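Local coordinates for protein ferric enterobactin receptor PIRA (Pseudomonas aeruginosa, PDB 5FP2) that probably takes up ferric siderophores such as ferric enterobactin across the outer membrane as a TonB-dependent receptor, at residues W306-V314 and L353-L361. Numbering follows the deposited sequence.
Sequences WSFGTSRFV and LSGELNLPL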
loop_
_atom_site.group_PDB
_atom_site.type_symbol
_atom_site.label_atom_id
_atom_site.label_comp_id
_atom_site.label_asym_id
_atom_site.label_seq_id
_atom_site.Cartn_x
_atom_site.Cartn_y
_atom_site.Cartn_z
ATOM N N TRP A 306 18.987 -13.471 -15.978
ATOM C CA TRP A 306 20.277 -13.677 -16.600
ATOM C C TRP A 306 20.931 -14.857 -15.905
ATOM O O TRP A 306 20.388 -15.377 -14.928
ATOM C CB TRP A 306 21.130 -12.407 -16.473
ATOM C CG TRP A 306 20.419 -11.139 -16.906
ATOM C CD1 TRP A 306 19.925 -10.146 -16.095
ATOM C CD2 TRP A 306 20.188 -10.709 -18.247
ATOM N NE1 TRP A 306 19.371 -9.146 -16.857
ATOM C CE2 TRP A 306 19.526 -9.466 -18.179
ATOM C CE3 TRP A 306 20.437 -11.271 -19.499
ATOM C CZ2 TRP A 306 19.125 -8.770 -19.314
ATOM C CZ3 TRP A 306 20.023 -10.585 -20.630
ATOM C CH2 TRP A 306 19.365 -9.352 -20.530
ATOM N N SER A 307 22.081 -15.298 -16.407
ATOM C CA SER A 307 22.792 -16.401 -15.774
ATOM C C SER A 307 23.144 -16.047 -14.332
ATOM O O SER A 307 23.069 -16.893 -13.446
ATOM C CB SER A 307 24.068 -16.738 -16.547
ATOM O OG SER A 307 24.180 -15.963 -17.722
ATOM N N PHE A 308 23.556 -14.801 -14.114
ATOM C CA PHE A 308 24.050 -14.349 -12.816
ATOM C C PHE A 308 22.953 -13.727 -11.950
ATOM O O PHE A 308 23.244 -13.145 -10.904
ATOM C CB PHE A 308 25.191 -13.336 -13.000
ATOM C CG PHE A 308 24.821 -12.163 -13.855
ATOM C CD1 PHE A 308 24.148 -11.079 -13.310
ATOM C CD2 PHE A 308 25.065 -12.187 -15.221
ATOM C CE1 PHE A 308 23.744 -10.025 -14.111
ATOM C CE2 PHE A 308 24.662 -11.139 -16.026
ATOM C CZ PHE A 308 23.997 -10.058 -15.471
ATOM N N GLY A 309 21.692 -13.903 -12.329
ATOM C CA GLY A 309 20.605 -13.360 -11.520
ATOM C C GLY A 309 19.594 -12.600 -12.349
ATOM O O GLY A 309 19.295 -12.993 -13.475
ATOM N N THR A 310 19.063 -11.506 -11.809
ATOM C CA THR A 310 17.982 -10.791 -12.480
ATOM C C THR A 310 18.111 -9.281 -12.374
ATOM O O THR A 310 18.932 -8.773 -11.622
ATOM C CB THR A 310 16.614 -11.192 -11.921
ATOM O OG1 THR A 310 16.432 -10.607 -10.632
ATOM C CG2 THR A 310 16.509 -12.696 -11.821
ATOM N N SER A 311 17.356 -8.583 -13.221
ATOM C CA SER A 311 17.445 -7.125 -13.352
ATOM C C SER A 311 16.072 -6.524 -13.635
ATOM O O SER A 311 15.200 -7.184 -14.186
ATOM C CB SER A 311 18.378 -6.747 -14.502
ATOM O OG SER A 311 17.745 -6.977 -15.743
ATOM N N ARG A 312 15.881 -5.284 -13.210
ATOM C CA ARG A 312 14.629 -4.593 -13.427
ATOM C C ARG A 312 14.914 -3.112 -13.531
ATOM O O ARG A 312 15.271 -2.471 -12.547
ATOM C CB ARG A 312 13.645 -4.854 -12.291
ATOM C CG ARG A 312 12.347 -4.063 -12.376
ATOM C CD ARG A 312 11.363 -4.495 -11.293
ATOM N NE ARG A 312 10.085 -3.784 -11.368
ATOM C CZ ARG A 312 9.635 -2.917 -10.455
ATOM N NH1 ARG A 312 10.393 -2.552 -9.423
ATOM N NH2 ARG A 312 8.438 -2.352 -10.607
ATOM N N PHE A 313 14.802 -2.581 -14.744
ATOM C CA PHE A 313 14.972 -1.161 -14.963
ATOM C C PHE A 313 13.627 -0.520 -15.275
ATOM O O PHE A 313 12.776 -1.114 -15.943
ATOM C CB PHE A 313 16.011 -0.910 -16.065
ATOM C CG PHE A 313 17.380 -1.460 -15.731
ATOM C CD1 PHE A 313 18.235 -0.776 -14.868
ATOM C CD2 PHE A 313 17.780 -2.711 -16.196
ATOM C CE1 PHE A 313 19.491 -1.286 -14.551
ATOM C CE2 PHE A 313 19.018 -3.243 -15.844
ATOM C CZ PHE A 313 19.878 -2.525 -15.031
ATOM N N VAL A 314 13.418 0.651 -14.685
ATOM C CA VAL A 314 12.166 1.378 -14.814
ATOM C C VAL A 314 12.371 2.835 -15.225
ATOM O O VAL A 314 13.041 3.602 -14.539
ATOM C CB VAL A 314 11.411 1.397 -13.480
ATOM C CG1 VAL A 314 10.091 2.127 -13.661
ATOM C CG2 VAL A 314 11.189 -0.018 -12.960
ATOM N N LEU A 353 13.921 7.179 -12.803
ATOM C CA LEU A 353 14.667 6.036 -13.324
ATOM C C LEU A 353 15.128 5.112 -12.198
ATOM O O LEU A 353 15.308 5.546 -11.064
ATOM C CB LEU A 353 15.880 6.525 -14.106
ATOM C CG LEU A 353 15.585 7.262 -15.415
ATOM C CD1 LEU A 353 16.824 8.001 -15.887
ATOM C CD2 LEU A 353 15.097 6.295 -16.480
ATOM N N SER A 354 15.276 3.826 -12.489
ATOM C CA SER A 354 15.441 2.822 -11.430
ATOM C C SER A 354 16.160 1.596 -11.969
ATOM O O SER A 354 15.861 1.119 -13.058
ATOM C CB SER A 354 14.078 2.401 -10.863
ATOM O OG SER A 354 13.252 3.530 -10.632
ATOM N N GLY A 355 17.107 1.087 -11.198
ATOM C CA GLY A 355 17.818 -0.128 -11.557
ATOM C C GLY A 355 17.859 -1.016 -10.337
ATOM O O GLY A 355 18.021 -0.528 -9.217
ATOM N N GLU A 356 17.587 -2.301 -10.528
ATOM C CA GLU A 356 17.775 -3.265 -9.456
ATOM C C GLU A 356 18.313 -4.585 -9.972
ATOM O O GLU A 356 17.771 -5.166 -10.915
ATOM C CB GLU A 356 16.484 -3.526 -8.691
ATOM C CG GLU A 356 16.682 -4.598 -7.629
ATOM C CD GLU A 356 15.676 -4.521 -6.499
ATOM O OE1 GLU A 356 14.585 -5.109 -6.650
ATOM O OE2 GLU A 356 15.979 -3.895 -5.460
ATOM N N LEU A 357 19.385 -5.039 -9.330
ATOM C CA LEU A 357 19.999 -6.322 -9.630
ATOM C C LEU A 357 19.771 -7.225 -8.464
ATOM O O LEU A 357 19.944 -6.798 -7.341
ATOM C CB LEU A 357 21.508 -6.176 -9.793
ATOM C CG LEU A 357 21.949 -5.680 -11.159
ATOM C CD1 LEU A 357 23.381 -5.177 -11.104
ATOM C CD2 LEU A 357 21.796 -6.820 -12.150
ATOM N N ASN A 358 19.490 -8.491 -8.737
ATOM C CA ASN A 358 19.546 -9.518 -7.719
ATOM C C ASN A 358 20.500 -10.635 -8.124
ATOM O O ASN A 358 20.240 -11.357 -9.085
ATOM C CB ASN A 358 18.146 -10.065 -7.464
ATOM C CG ASN A 358 17.212 -9.009 -6.914
ATOM O OD1 ASN A 358 17.248 -8.690 -5.732
ATOM N ND2 ASN A 358 16.449 -8.390 -7.783
ATOM N N LEU A 359 21.613 -10.752 -7.403
ATOM C CA LEU A 359 22.651 -11.723 -7.744
ATOM C C LEU A 359 22.866 -12.734 -6.601
ATOM O O LEU A 359 23.527 -12.435 -5.602
ATOM C CB LEU A 359 23.968 -11.007 -8.080
ATOM C CG LEU A 359 23.866 -9.569 -8.605
ATOM C CD1 LEU A 359 25.202 -8.850 -8.471
ATOM C CD2 LEU A 359 23.373 -9.529 -10.044
ATOM N N PRO A 360 22.308 -13.945 -6.754
ATOM C CA PRO A 360 22.580 -14.988 -5.794
ATOM C C PRO A 360 24.037 -15.415 -5.841
ATOM O O PRO A 360 24.564 -15.677 -6.919
ATOM C CB PRO A 360 21.671 -16.124 -6.255
ATOM C CG PRO A 360 21.591 -15.956 -7.719
ATOM C CD PRO A 360 21.673 -14.474 -7.974
ATOM N N LEU A 361 24.660 -15.512 -4.670
ATOM C CA LEU A 361 26.049 -15.956 -4.542
ATOM C C LEU A 361 26.148 -17.177 -3.618
ATOM O O LEU A 361 25.315 -17.351 -2.728
ATOM C CB LEU A 361 26.901 -14.824 -3.965
ATOM C CG LEU A 361 26.553 -13.405 -4.422
ATOM C CD1 LEU A 361 27.176 -12.375 -3.486
ATOM C CD2 LEU A 361 26.997 -13.192 -5.861
#
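Phe-308 opens the contact by bringing the edge of its ring to Leu-359: CD1 lies 3.7 Å from Leu-359 CD2, the two side chains running alongside each other in one direction. A chi1 of 55° swings the Phe-308 ring back over its own backbone, where Trp-306 CB packs on one face, offset toward the rim. A type I turn from Trp-306 to Gly-309 carries the chain out of strand 292-306, and the Gly-309 CA passes close to Asn-358 O. Thr-310 and Asn-358 then form a hydrogen-bonded pair: Thr-310 N donates to Asn-358 O at 3.0 Å, and Asn-358 N returns a bond to Thr-310 O. On the same face, Thr-310 OG1 stands 3.6 Å from Asn-358 ND2, while Asn-358 OD1 is engaged by Thr-370 on the next strand.

The ladder belongs to the 22-stranded antiparallel barrel of a TonB-dependent receptor, where strands 309-323 and 345-361 are neighbours; within the contact, 309-314 and 353-361 run antiparallel at 177°. Ser-311, turned to the other face with Leu-357, has its CB 4.1 Å from Leu-357 CD2. Ser-311 OG accepts an almost straight bond from Trp-306 NE1 (2.9 Å); the hydroxyl oxygen is close to the indole plane, and the bond ties Trp-306 across the hairpin to Ser-311. Arg-312, extended as far as NE, lays its guanidinium over Val-314 CG2 and touches Lys-101 of the plug. On that face Glu-356 OE2 hydrogen-bonds Tyr-417 of strand 408-423 and forms a salt bridge with Arg-144, also in the plug range, so this face looks into the barrel. On the Leu-357 face, the Phe-313 ring lies alongside the Gly-355 backbone, CD1 3.4 Å from Gly-355 CA. Val-314 N donates to Ser-354 O at 3.0 Å, and the two CB atoms meet beside that bond.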